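Local coordinates for phiAB6 tailspike (Unidentified phage, PDB 5JS4), which probably serves as the host-recognition spike of the phage, a trimeric beta-helical protein that fragments the exopolysaccharide of Acinetobacter baumannii, at residues 247-252 against 264-269; 205-210 against 216-221; 422-427 against 468-473; 189-194 against 199-204; 178-181 against 185-188. All coordinates share one frame; numbering follows the deposited sequence.

Interaction 1 of 5, residues 247-252 against 264-269; sequences DNFGAK and QAYCDS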
# COMPACT_ATOMS: atom_id res chain seq x y z
N ASP A 247 -42.82 1.29 0.71
CA ASP A 247 -44.06 0.61 1.10
C ASP A 247 -45.11 1.59 1.64
O ASP A 247 -46.30 1.38 1.46
CB ASP A 247 -43.80 -0.49 2.14
CG ASP A 247 -42.93 -1.61 1.61
OD1 ASP A 247 -42.49 -1.55 0.44
OD2 ASP A 247 -42.68 -2.56 2.37
N ASN A 248 -44.65 2.66 2.29
CA ASN A 248 -45.55 3.70 2.80
C ASN A 248 -46.33 4.37 1.68
O ASN A 248 -47.41 4.90 1.92
CB ASN A 248 -44.80 4.79 3.57
CG ASN A 248 -44.40 4.36 4.97
OD1 ASN A 248 -44.96 4.83 5.96
ND2 ASN A 248 -43.41 3.51 5.05
N PHE A 249 -45.78 4.35 0.47
CA PHE A 249 -46.36 5.02 -0.68
C PHE A 249 -46.98 4.05 -1.68
O PHE A 249 -47.22 4.40 -2.83
CB PHE A 249 -45.29 5.91 -1.32
CG PHE A 249 -44.82 6.99 -0.41
CD1 PHE A 249 -43.79 6.77 0.49
CD2 PHE A 249 -45.45 8.23 -0.41
CE1 PHE A 249 -43.38 7.76 1.36
CE2 PHE A 249 -45.04 9.23 0.46
CZ PHE A 249 -44.00 8.99 1.34
N GLY A 250 -47.25 2.83 -1.22
CA GLY A 250 -48.00 1.86 -2.00
C GLY A 250 -47.20 0.89 -2.85
O GLY A 250 -47.77 0.19 -3.68
N ALA A 251 -45.88 0.84 -2.65
CA ALA A 251 -45.04 -0.13 -3.35
C ALA A 251 -45.41 -1.54 -2.90
O ALA A 251 -45.57 -1.78 -1.71
CB ALA A 251 -43.57 0.15 -3.09
N LYS A 252 -45.54 -2.45 -3.85
CA LYS A 252 -45.93 -3.83 -3.55
C LYS A 252 -44.74 -4.78 -3.38
O LYS A 252 -44.81 -5.72 -2.59
CB LYS A 252 -46.87 -4.36 -4.64
CG LYS A 252 -48.08 -3.47 -4.91
CD LYS A 252 -48.94 -3.27 -3.67
CE LYS A 252 -50.19 -2.48 -3.99
NZ LYS A 252 -51.03 -2.26 -2.79
N GLN A 264 -41.56 7.26 -6.93
CA GLN A 264 -41.56 8.69 -7.21
C GLN A 264 -42.30 9.48 -6.13
O GLN A 264 -41.85 10.56 -5.73
CB GLN A 264 -42.18 8.98 -8.58
CG GLN A 264 -41.87 10.38 -9.08
CD GLN A 264 -40.37 10.61 -9.21
OE1 GLN A 264 -39.72 9.95 -10.02
NE2 GLN A 264 -39.82 11.52 -8.41
N ALA A 265 -43.42 8.94 -5.65
CA ALA A 265 -44.18 9.57 -4.57
C ALA A 265 -43.32 9.72 -3.31
O ALA A 265 -43.36 10.75 -2.64
CB ALA A 265 -45.43 8.77 -4.27
N TYR A 266 -42.55 8.68 -3.01
CA TYR A 266 -41.61 8.73 -1.89
C TYR A 266 -40.65 9.91 -2.03
O TYR A 266 -40.44 10.68 -1.09
CB TYR A 266 -40.82 7.43 -1.80
CG TYR A 266 -39.84 7.39 -0.65
CD1 TYR A 266 -38.65 8.11 -0.70
CD2 TYR A 266 -40.10 6.63 0.49
CE1 TYR A 266 -37.76 8.09 0.36
CE2 TYR A 266 -39.21 6.60 1.54
CZ TYR A 266 -38.05 7.33 1.47
OH TYR A 266 -37.16 7.30 2.51
N CYS A 267 -40.05 10.04 -3.21
CA CYS A 267 -39.05 11.08 -3.47
C CYS A 267 -39.66 12.48 -3.53
O CYS A 267 -38.96 13.46 -3.28
CB CYS A 267 -38.28 10.77 -4.75
SG CYS A 267 -37.33 9.24 -4.66
N ASP A 268 -40.95 12.56 -3.86
CA ASP A 268 -41.66 13.84 -3.91
C ASP A 268 -42.26 14.25 -2.56
O ASP A 268 -42.71 15.38 -2.40
CB ASP A 268 -42.78 13.78 -4.96
CG ASP A 268 -42.25 13.61 -6.37
OD1 ASP A 268 -41.03 13.72 -6.60
OD2 ASP A 268 -43.09 13.37 -7.27
N SER A 269 -42.28 13.32 -1.60
CA SER A 269 -42.94 13.54 -0.32
C SER A 269 -42.17 14.49 0.60
O SER A 269 -40.94 14.47 0.64
CB SER A 269 -43.13 12.21 0.41
OG SER A 269 -43.62 12.42 1.73

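Interaction 2 of 5, residues 205-210 against 216-221; sequences VNNTSN and TGWVKV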
# COMPACT_ATOMS: atom_id res chain seq x y z
N VAL A 205 -68.13 19.97 22.10
CA VAL A 205 -69.48 19.97 22.67
C VAL A 205 -70.48 20.42 21.61
O VAL A 205 -70.10 21.06 20.63
CB VAL A 205 -69.60 20.91 23.90
CG1 VAL A 205 -68.58 20.52 24.97
CG2 VAL A 205 -69.43 22.38 23.51
N ASN A 206 -71.75 20.07 21.81
CA ASN A 206 -72.84 20.52 20.93
C ASN A 206 -72.57 20.25 19.45
O ASN A 206 -72.83 21.11 18.60
CB ASN A 206 -73.11 22.02 21.12
CG ASN A 206 -73.50 22.37 22.54
OD1 ASN A 206 -73.00 23.35 23.11
ND2 ASN A 206 -74.41 21.59 23.13
N ASN A 207 -72.06 19.06 19.13
CA ASN A 207 -71.68 18.75 17.76
C ASN A 207 -72.90 18.39 16.91
O ASN A 207 -73.59 17.41 17.18
CB ASN A 207 -70.64 17.63 17.73
CG ASN A 207 -69.88 17.56 16.42
OD1 ASN A 207 -70.35 18.02 15.38
ND2 ASN A 207 -68.68 16.98 16.47
N THR A 208 -73.16 19.21 15.89
CA THR A 208 -74.27 18.98 14.97
C THR A 208 -73.79 18.88 13.52
O THR A 208 -74.59 18.96 12.59
CB THR A 208 -75.32 20.09 15.09
OG1 THR A 208 -74.72 21.36 14.78
CG2 THR A 208 -75.89 20.15 16.50
N SER A 209 -72.48 18.69 13.33
CA SER A 209 -71.90 18.58 12.00
C SER A 209 -71.88 17.12 11.56
O SER A 209 -71.57 16.23 12.35
CB SER A 209 -70.48 19.15 11.98
OG SER A 209 -69.62 18.41 12.83
N ASN A 210 -72.21 16.89 10.30
CA ASN A 210 -72.22 15.55 9.72
C ASN A 210 -70.79 15.13 9.37
O ASN A 210 -70.20 15.69 8.45
CB ASN A 210 -73.11 15.55 8.47
CG ASN A 210 -73.25 14.17 7.85
OD1 ASN A 210 -72.60 13.21 8.26
ND2 ASN A 210 -74.11 14.07 6.84
N THR A 216 -64.69 18.39 10.71
CA THR A 216 -64.45 19.37 11.77
C THR A 216 -65.23 18.94 13.01
O THR A 216 -66.43 18.68 12.95
CB THR A 216 -64.90 20.78 11.36
OG1 THR A 216 -64.37 21.09 10.06
CG2 THR A 216 -64.40 21.82 12.36
N GLY A 217 -64.53 18.85 14.14
CA GLY A 217 -65.13 18.46 15.41
C GLY A 217 -65.20 16.95 15.62
O GLY A 217 -65.77 16.51 16.62
N TRP A 218 -64.62 16.18 14.70
CA TRP A 218 -64.59 14.72 14.79
C TRP A 218 -63.19 14.18 14.54
O TRP A 218 -62.39 14.81 13.86
CB TRP A 218 -65.52 14.09 13.75
CG TRP A 218 -66.97 14.46 13.86
CD1 TRP A 218 -67.61 15.47 13.20
CD2 TRP A 218 -67.97 13.81 14.65
NE1 TRP A 218 -68.94 15.49 13.54
CE2 TRP A 218 -69.19 14.48 14.43
CE3 TRP A 218 -67.95 12.72 15.53
CZ2 TRP A 218 -70.38 14.11 15.05
CZ3 TRP A 218 -69.13 12.35 16.15
CH2 TRP A 218 -70.33 13.04 15.91
N VAL A 219 -62.91 12.99 15.07
CA VAL A 219 -61.69 12.25 14.72
C VAL A 219 -62.03 10.78 14.48
O VAL A 219 -62.94 10.24 15.12
CB VAL A 219 -60.60 12.35 15.81
CG1 VAL A 219 -60.07 13.77 15.93
CG2 VAL A 219 -61.10 11.85 17.16
N LYS A 220 -61.31 10.15 13.56
CA LYS A 220 -61.45 8.71 13.31
C LYS A 220 -60.68 7.94 14.37
O LYS A 220 -59.47 8.13 14.52
CB LYS A 220 -60.93 8.35 11.92
CG LYS A 220 -61.78 8.89 10.78
CD LYS A 220 -61.31 8.39 9.42
CE LYS A 220 -61.97 7.07 9.02
NZ LYS A 220 -61.53 5.90 9.83
N VAL A 221 -61.36 7.07 15.10
CA VAL A 221 -60.75 6.37 16.23
C VAL A 221 -59.77 5.27 15.81
O VAL A 221 -58.91 4.87 16.59
CB VAL A 221 -61.80 5.79 17.21
CG1 VAL A 221 -62.72 6.90 17.72
CG2 VAL A 221 -62.59 4.66 16.58
O HOH W 1 -68.14 20.54 14.61

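Interaction 3 of 5, residues 422-427 against 468-473; sequences LGDGHA and NLKTAT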
# COMPACT_ATOMS: atom_id res chain seq x y z
N LEU A 422 -18.20 -11.28 -15.79
CA LEU A 422 -18.99 -11.64 -16.98
C LEU A 422 -19.67 -10.45 -17.67
O LEU A 422 -20.79 -10.57 -18.18
CB LEU A 422 -19.98 -12.76 -16.63
CG LEU A 422 -19.35 -14.15 -16.57
CD1 LEU A 422 -20.26 -15.14 -15.86
CD2 LEU A 422 -18.99 -14.66 -17.96
N GLY A 423 -18.99 -9.31 -17.69
CA GLY A 423 -19.44 -8.15 -18.43
C GLY A 423 -19.04 -8.24 -19.90
O GLY A 423 -17.96 -8.72 -20.22
N ASP A 424 -19.92 -7.76 -20.78
CA ASP A 424 -19.66 -7.76 -22.22
C ASP A 424 -18.67 -6.67 -22.63
O ASP A 424 -18.13 -6.71 -23.73
CB ASP A 424 -20.95 -7.56 -23.02
CG ASP A 424 -21.99 -8.62 -22.73
OD1 ASP A 424 -21.63 -9.82 -22.69
OD2 ASP A 424 -23.17 -8.25 -22.55
N GLY A 425 -18.47 -5.68 -21.76
CA GLY A 425 -17.59 -4.56 -22.04
C GLY A 425 -16.48 -4.44 -21.02
O GLY A 425 -15.83 -5.43 -20.68
N HIS A 426 -16.28 -3.23 -20.52
CA HIS A 426 -15.21 -2.94 -19.56
C HIS A 426 -15.71 -2.97 -18.12
O HIS A 426 -16.91 -2.92 -17.85
CB HIS A 426 -14.61 -1.56 -19.84
CG HIS A 426 -13.68 -1.53 -21.01
ND1 HIS A 426 -14.11 -1.65 -22.31
CD2 HIS A 426 -12.33 -1.39 -21.07
CE1 HIS A 426 -13.07 -1.59 -23.12
NE2 HIS A 426 -11.98 -1.44 -22.39
N ALA A 427 -14.76 -3.03 -17.19
CA ALA A 427 -15.08 -2.83 -15.78
C ALA A 427 -15.41 -1.36 -15.54
O ALA A 427 -16.47 -1.03 -15.02
CB ALA A 427 -13.91 -3.26 -14.91
N ASN A 468 -9.47 -14.50 -17.09
CA ASN A 468 -10.28 -14.83 -18.27
C ASN A 468 -11.01 -13.65 -18.89
O ASN A 468 -11.31 -12.65 -18.23
CB ASN A 468 -11.26 -15.98 -17.98
CG ASN A 468 -10.56 -17.23 -17.50
OD1 ASN A 468 -9.42 -17.51 -17.87
ND2 ASN A 468 -11.24 -18.00 -16.66
N LEU A 469 -11.28 -13.78 -20.18
CA LEU A 469 -11.99 -12.78 -20.95
C LEU A 469 -13.27 -13.41 -21.49
O LEU A 469 -13.28 -14.61 -21.79
CB LEU A 469 -11.12 -12.26 -22.09
CG LEU A 469 -9.81 -11.58 -21.65
CD1 LEU A 469 -8.81 -11.52 -22.80
CD2 LEU A 469 -10.07 -10.19 -21.10
N LYS A 470 -14.33 -12.62 -21.62
CA LYS A 470 -15.63 -13.16 -22.02
C LYS A 470 -15.62 -13.62 -23.48
O LYS A 470 -15.91 -14.78 -23.77
CB LYS A 470 -16.75 -12.14 -21.79
CG LYS A 470 -18.14 -12.75 -21.78
CD LYS A 470 -19.19 -11.82 -21.21
CE LYS A 470 -20.53 -12.53 -21.08
NZ LYS A 470 -21.63 -11.63 -20.66
N THR A 471 -15.29 -12.70 -24.38
CA THR A 471 -15.13 -13.01 -25.81
C THR A 471 -13.82 -12.49 -26.41
O THR A 471 -13.37 -13.01 -27.44
CB THR A 471 -16.31 -12.48 -26.65
OG1 THR A 471 -16.39 -11.05 -26.53
CG2 THR A 471 -17.63 -13.11 -26.21
N ALA A 472 -13.22 -11.48 -25.80
CA ALA A 472 -11.93 -10.95 -26.26
C ALA A 472 -10.82 -11.99 -26.09
O ALA A 472 -10.94 -12.91 -25.29
CB ALA A 472 -11.58 -9.67 -25.51
N THR A 473 -9.74 -11.83 -26.86
CA THR A 473 -8.60 -12.75 -26.78
C THR A 473 -7.45 -12.17 -25.96
O THR A 473 -6.74 -12.92 -25.30
CB THR A 473 -8.09 -13.12 -28.19
OG1 THR A 473 -7.79 -11.92 -28.92
CG2 THR A 473 -9.13 -13.93 -28.94

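Interaction 4 of 5, residues 189-194 against 199-204; sequences NARIML and IVRSTV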
# COMPACT_ATOMS: atom_id res chain seq x y z
N ASN A 189 -66.96 13.60 23.00
CA ASN A 189 -66.61 12.18 23.19
C ASN A 189 -67.66 11.17 22.72
O ASN A 189 -67.43 9.97 22.83
CB ASN A 189 -66.23 11.88 24.65
CG ASN A 189 -65.11 12.76 25.15
OD1 ASN A 189 -64.13 12.99 24.44
ND2 ASN A 189 -65.22 13.24 26.39
N ALA A 190 -68.78 11.64 22.18
CA ALA A 190 -69.78 10.73 21.62
C ALA A 190 -69.19 10.00 20.41
O ALA A 190 -68.44 10.59 19.63
CB ALA A 190 -71.03 11.49 21.21
N ARG A 191 -69.53 8.72 20.27
CA ARG A 191 -69.08 7.93 19.13
C ARG A 191 -70.25 7.47 18.28
O ARG A 191 -71.27 7.01 18.80
CB ARG A 191 -68.24 6.74 19.60
CG ARG A 191 -67.04 7.18 20.41
CD ARG A 191 -65.97 6.12 20.55
NE ARG A 191 -64.90 6.62 21.40
CZ ARG A 191 -63.67 6.12 21.47
NH1 ARG A 191 -63.30 5.08 20.73
NH2 ARG A 191 -62.79 6.69 22.30
N ILE A 192 -70.09 7.63 16.97
CA ILE A 192 -71.01 7.09 15.98
C ILE A 192 -70.20 6.54 14.81
O ILE A 192 -68.97 6.66 14.79
CB ILE A 192 -72.01 8.15 15.46
CG1 ILE A 192 -71.28 9.37 14.88
CG2 ILE A 192 -72.96 8.58 16.57
CD1 ILE A 192 -72.17 10.29 14.07
N MET A 193 -70.89 5.93 13.85
CA MET A 193 -70.24 5.39 12.67
C MET A 193 -70.48 6.29 11.47
O MET A 193 -71.59 6.77 11.25
CB MET A 193 -70.79 4.00 12.33
CG MET A 193 -70.30 2.88 13.24
SD MET A 193 -70.98 2.95 14.90
CE MET A 193 -70.48 1.34 15.51
N LEU A 194 -69.42 6.50 10.69
CA LEU A 194 -69.55 7.03 9.34
C LEU A 194 -70.34 6.03 8.51
O LEU A 194 -70.46 4.86 8.88
CB LEU A 194 -68.16 7.23 8.71
CG LEU A 194 -67.27 8.28 9.37
CD1 LEU A 194 -65.84 8.18 8.84
CD2 LEU A 194 -67.83 9.67 9.14
N ILE A 199 -65.71 4.23 12.93
CA ILE A 199 -66.18 5.01 14.07
C ILE A 199 -65.47 6.36 14.16
O ILE A 199 -64.26 6.46 13.97
CB ILE A 199 -66.01 4.24 15.40
CG1 ILE A 199 -67.00 3.07 15.44
CG2 ILE A 199 -66.24 5.16 16.60
CD1 ILE A 199 -66.87 2.18 16.67
N VAL A 200 -66.26 7.39 14.43
CA VAL A 200 -65.72 8.72 14.71
C VAL A 200 -66.14 9.16 16.11
O VAL A 200 -67.19 8.76 16.61
CB VAL A 200 -66.15 9.77 13.66
CG1 VAL A 200 -65.45 9.51 12.33
CG2 VAL A 200 -67.66 9.81 13.47
N ARG A 201 -65.30 9.99 16.71
CA ARG A 201 -65.47 10.48 18.07
C ARG A 201 -65.56 12.00 18.01
O ARG A 201 -64.72 12.63 17.37
CB ARG A 201 -64.26 10.04 18.89
CG ARG A 201 -64.07 10.72 20.24
CD ARG A 201 -62.78 10.21 20.85
NE ARG A 201 -62.44 10.87 22.10
CZ ARG A 201 -61.46 10.49 22.91
NH1 ARG A 201 -60.71 9.42 22.62
NH2 ARG A 201 -61.22 11.16 24.03
N SER A 202 -66.56 12.57 18.66
CA SER A 202 -66.69 14.02 18.71
C SER A 202 -65.65 14.62 19.64
O SER A 202 -65.48 14.16 20.77
CB SER A 202 -68.08 14.44 19.17
OG SER A 202 -68.17 15.86 19.20
N THR A 203 -64.96 15.66 19.17
CA THR A 203 -63.95 16.35 19.96
C THR A 203 -64.46 17.69 20.49
O THR A 203 -63.72 18.42 21.14
CB THR A 203 -62.67 16.58 19.13
OG1 THR A 203 -62.97 17.39 17.98
CG2 THR A 203 -62.08 15.25 18.68
N VAL A 204 -65.73 18.00 20.21
CA VAL A 204 -66.34 19.26 20.64
C VAL A 204 -67.72 19.04 21.25
O VAL A 204 -68.40 18.05 20.95
CB VAL A 204 -66.45 20.27 19.47
CG1 VAL A 204 -65.07 20.63 18.95
CG2 VAL A 204 -67.32 19.72 18.35
O HOH W 2 -62.92 13.51 21.93

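Interaction 5 of 5, residues 178-181 against 185-188; sequences KYFN and VYPK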
# COMPACT_ATOMS: atom_id res chain seq x y z
N LYS A 178 -74.57 2.99 15.05
CA LYS A 178 -75.39 4.19 14.92
C LYS A 178 -74.75 5.08 13.87
O LYS A 178 -73.58 5.42 13.97
CB LYS A 178 -75.48 4.94 16.25
CG LYS A 178 -76.35 4.28 17.30
CD LYS A 178 -77.83 4.31 16.94
CE LYS A 178 -78.64 3.39 17.84
NZ LYS A 178 -80.10 3.50 17.58
N TYR A 179 -75.53 5.43 12.85
CA TYR A 179 -75.08 6.36 11.83
C TYR A 179 -75.48 7.78 12.22
O TYR A 179 -76.25 7.99 13.16
CB TYR A 179 -75.66 5.99 10.48
CG TYR A 179 -75.18 4.66 9.95
CD1 TYR A 179 -73.84 4.47 9.59
CD2 TYR A 179 -76.05 3.59 9.78
CE1 TYR A 179 -73.39 3.26 9.10
CE2 TYR A 179 -75.61 2.37 9.29
CZ TYR A 179 -74.28 2.21 8.94
OH TYR A 179 -73.83 1.01 8.45
N PHE A 180 -74.96 8.76 11.49
CA PHE A 180 -75.27 10.16 11.75
C PHE A 180 -76.76 10.44 11.58
O PHE A 180 -77.40 9.93 10.66
CB PHE A 180 -74.46 11.09 10.83
CG PHE A 180 -74.77 12.55 11.02
CD1 PHE A 180 -74.25 13.25 12.10
CD2 PHE A 180 -75.60 13.22 10.13
CE1 PHE A 180 -74.54 14.59 12.28
CE2 PHE A 180 -75.89 14.56 10.30
CZ PHE A 180 -75.36 15.25 11.38
N ASN A 181 -77.30 11.25 12.49
CA ASN A 181 -78.70 11.65 12.49
C ASN A 181 -78.75 13.17 12.66
O ASN A 181 -78.32 13.68 13.69
CB ASN A 181 -79.43 10.95 13.64
CG ASN A 181 -80.92 11.26 13.69
OD1 ASN A 181 -81.38 12.27 13.15
ND2 ASN A 181 -81.67 10.40 14.37
N VAL A 185 -77.95 16.07 18.78
CA VAL A 185 -76.82 16.88 19.22
C VAL A 185 -75.84 15.95 19.91
O VAL A 185 -76.15 15.36 20.95
CB VAL A 185 -77.27 17.99 20.19
CG1 VAL A 185 -76.09 18.87 20.58
CG2 VAL A 185 -78.38 18.83 19.58
N TYR A 186 -74.65 15.81 19.34
CA TYR A 186 -73.65 14.87 19.85
C TYR A 186 -72.74 15.57 20.85
O TYR A 186 -72.07 16.54 20.50
CB TYR A 186 -72.85 14.28 18.70
CG TYR A 186 -73.72 13.53 17.73
CD1 TYR A 186 -74.09 12.21 17.98
CD2 TYR A 186 -74.19 14.13 16.57
CE1 TYR A 186 -74.90 11.52 17.10
CE2 TYR A 186 -75.00 13.45 15.68
CZ TYR A 186 -75.35 12.15 15.95
OH TYR A 186 -76.16 11.47 15.06
N PRO A 187 -72.70 15.07 22.09
CA PRO A 187 -71.81 15.67 23.08
C PRO A 187 -70.35 15.33 22.81
O PRO A 187 -70.04 14.46 21.99
CB PRO A 187 -72.27 15.05 24.40
CG PRO A 187 -72.83 13.73 24.01
CD PRO A 187 -73.45 13.93 22.66
N LYS A 188 -69.45 16.03 23.51
CA LYS A 188 -68.03 15.74 23.41
C LYS A 188 -67.81 14.27 23.78
O LYS A 188 -68.43 13.77 24.71
CB LYS A 188 -67.23 16.66 24.33
CG LYS A 188 -65.72 16.56 24.15
CD LYS A 188 -65.01 17.64 24.94
CE LYS A 188 -63.50 17.56 24.76
NZ LYS A 188 -62.81 18.73 25.38
O HOH W 3 -77.11 9.04 15.60

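Interaction 1 of 5, residues 247-252 against 264-269
F249 lays one face of its ring on the backbone of helix 260-268, directly above Y266. The principal interaction is a CH-pi contact: CA of Y266 lies 3.7 Å from the ring centroid of F249 and 9° off the ring normal, so CA sits over the ring centre, its C-H directed to the face. A flat aromatic suits this place, because its broad face can cover helix backbone. With chi1 at -63°, CG of F249 stands beside its own backbone N and the ring is carried out to the helix.

Side-chain contacts flank that centre. CE1 of F249 meets CD2 of Y266 at 3.6 Å, the two rings meeting obliquely with their planes 71° apart. CD2 of F249 comes within 3.9 Å of CB of A265, whose small side chain lets the ring settle close to the helix, while CZ of F249 reaches CB of S269 at 3.5 Å.

The arrangement closes the lead-in to the right-handed parallel beta-helix of the pectate lyase-like family, where a short helix commonly covers the N-terminal end of the coil; here Y266 and C267 pack on strand 275-277.

Polar groups hold the frame around the aromatic contact. The hydroxyl of Y266 bonds to the carbonyl of N275, and OG of S269 to the backbone N of L271. On the helix, NE2 of Q264 donates to OD1 of D268 at 3.1 Å, and D268 also forms a salt bridge with K293. F249 has a further aromatic partner, Y232 of the second subunit, which it meets edge-to-face.

Interaction 2 of 5, residues 205-210 against 216-221
W218 turns its indole N-H toward S209, where NE1 donates to the backbone O of S209 at 3.0 Å. The oxygen is approached from above its carbonyl plane, and the bond is bent, at 142°. A weak second bond runs from the same NE1 to OG of S209 (3.1 Å).

For this, chi1 of S209, 64°, tucks OG between its own backbone N and carbonyl carbon, where it faces the indole and also donates to OD1 of N207 at 2.7 Å. OD1 of N207 additionally accepts from the backbone N of S209 (3.0 Å), forming an Asx turn, a role to which the short amide of asparagine is well fitted. The two bonds fix the amide's rotation and send ND2 over one face of the indole, 3.3 Å from CE2 of W218, with amide and ring planes 38° apart. ND2 finds its acceptor in OG of S202.

G217 suits its place: its backbone angles, with phi positive, call for glycine, and ND2 of N207 lies close by. The loop 205-210 thus closes over the start of strand 218-220, an edge of the three-stranded antiparallel sheet, while W218 packs against V200 and S202 of the central strand and I192 of the far one.

Interaction 3 of 5, residues 422-427 against 468-473
K470 and D424 form a salt bridge, with NZ of K470 2.7 Å from OD1 of D424. The ammonium group meets this oxygen from above the carboxylate plane, 42° out of it. The same NZ donates to the backbone O of L422 at 2.8 Å, again from above the carbonyl plane, so a single charged nitrogen joins both ends of the 422-424 turn. Lysine suits the task: its amine has several hydrogens, and its long chain reaches to the next coil but one, past that of strand 438-447.

The reach comes from an extended chain, with CG anti to the backbone N (chi1 -163°) and the later torsions close to 180°. CD of K470 passes 3.5 Å from the backbone O of G423, and CE lies 4.1 Å from CD2 of L422, whose side chain crosses the lysine at about a right angle.

Residues 422-425 link strand 413-421 to strand 426-430, the chain turning a corner of the parallel beta-helix at A427, and segment 468-473 leaves strand 460-469. N448, just beyond strand 438-447, ties both loops together: its ND2 bonds to the carbonyl of D424 and its OD1 to the backbone N of T471 and A472.

Interaction 4 of 5, residues 189-194 against 199-204
R201 and R191 face each other across a beta hairpin as a non-hydrogen-bonded antiparallel pair, their CA atoms 4.5 Å apart. From CB, with CG anti to the backbone N (chi1 166°), the side chain of R201 runs extended to NE. CG passes 4.2 Å from CA of N189, and CD packs 3.8 Å from NH2 of R191. NE donates to a water, which in turn donates to OD1 of N189 and to the backbone O of S202. At the tip, NH2 makes a weak bond of 3.5 Å to OD1 of N189, near the guanidinium plane. ND2 of N189 bonds to the hydroxyl of Y179 of the third subunit. NH1 lies 3.4 Å from NH2 of R191, but each has an acceptor on the third subunit: D198 forms a salt bridge with NH1 of R201, and the carbonyl of G197 accepts from NH2 of R191. These partners probably offset the like charges.

M193 and I199 share the arginine face and lie side by side, CE of M193 3.9 Å from CD1 of I199. On the opposite face V200 packs against I192 and, just past the strand, L194; CG of L194 meets CG1 of V200 at 3.7 Å. These branched aliphatic residues fill the buried face.

The backbone ladder joins I192 and V200 in both directions, with S202 N to A190 O and N189 N to S202 O continuing it past the start of strand 191-193. Strand 199-202 is the middle of a three-stranded antiparallel sheet, flanked by 191-193 and 218-220; W218 of the latter covers I192 and V200.

Interaction 5 of 5, residues 178-181 against 185-188
Y186 points its ring across the gap toward F180 and N181, and the phenol oxygen does most of the joining. The backbone N of N181 donates to OH of Y186 at 2.8 Å, with an N-H...O angle of 146°. A water in the ring plane, at the edge, accepts from OH of Y186 (2.7 Å) and donates to the backbone O of Y179 (2.8 Å). Tyrosine suits this position because its rigid ring carries a polar tip well away from its own backbone while its ring carbons can still pack.

F180 supplies the packing. Its side chain crosses that of Y186 obliquely, with the ring planes inclined by 33° and the centroids 5.8 Å apart. The closest approach is between CE1 of F180 and CE2 of Y186, at 3.6 Å. CG of F180 is anti to the backbone N (chi1 178°), which carries the ring to Y186; both aromatics also touch I192. CB of N181 lies 3.6 Å from OH of Y186, while its OD1 turns to the backbone N of E183.

This is a loop closed by a tyrosine hydroxyl bonded to main chain, leading into the small antiparallel sheet of the N-terminal region in this trimeric tailspike.

From the N terminus, interaction 5 closes a short loop, interaction 4 forms the hairpin, and interaction 2 closes the loop into the third strand. They run in series without nesting, yet their centres lie only 6 to 8 Å from one another. Backbone bonds link them: M193 to K178, Y186 to N207, R201 to V219. Together they build the three-stranded sheet near the N-terminal end. Interaction 1, centred about 31 Å from interactions 2 and 4, closes the loop into helix 260-268 at the entrance to the beta-helix. Interaction 3, centred about 38 Å from interaction 1, closes 40 residues and joins two coils with that of strand 438-447 between them. Interactions 4 and 5 touch the third subunit, 1 and 4 the second.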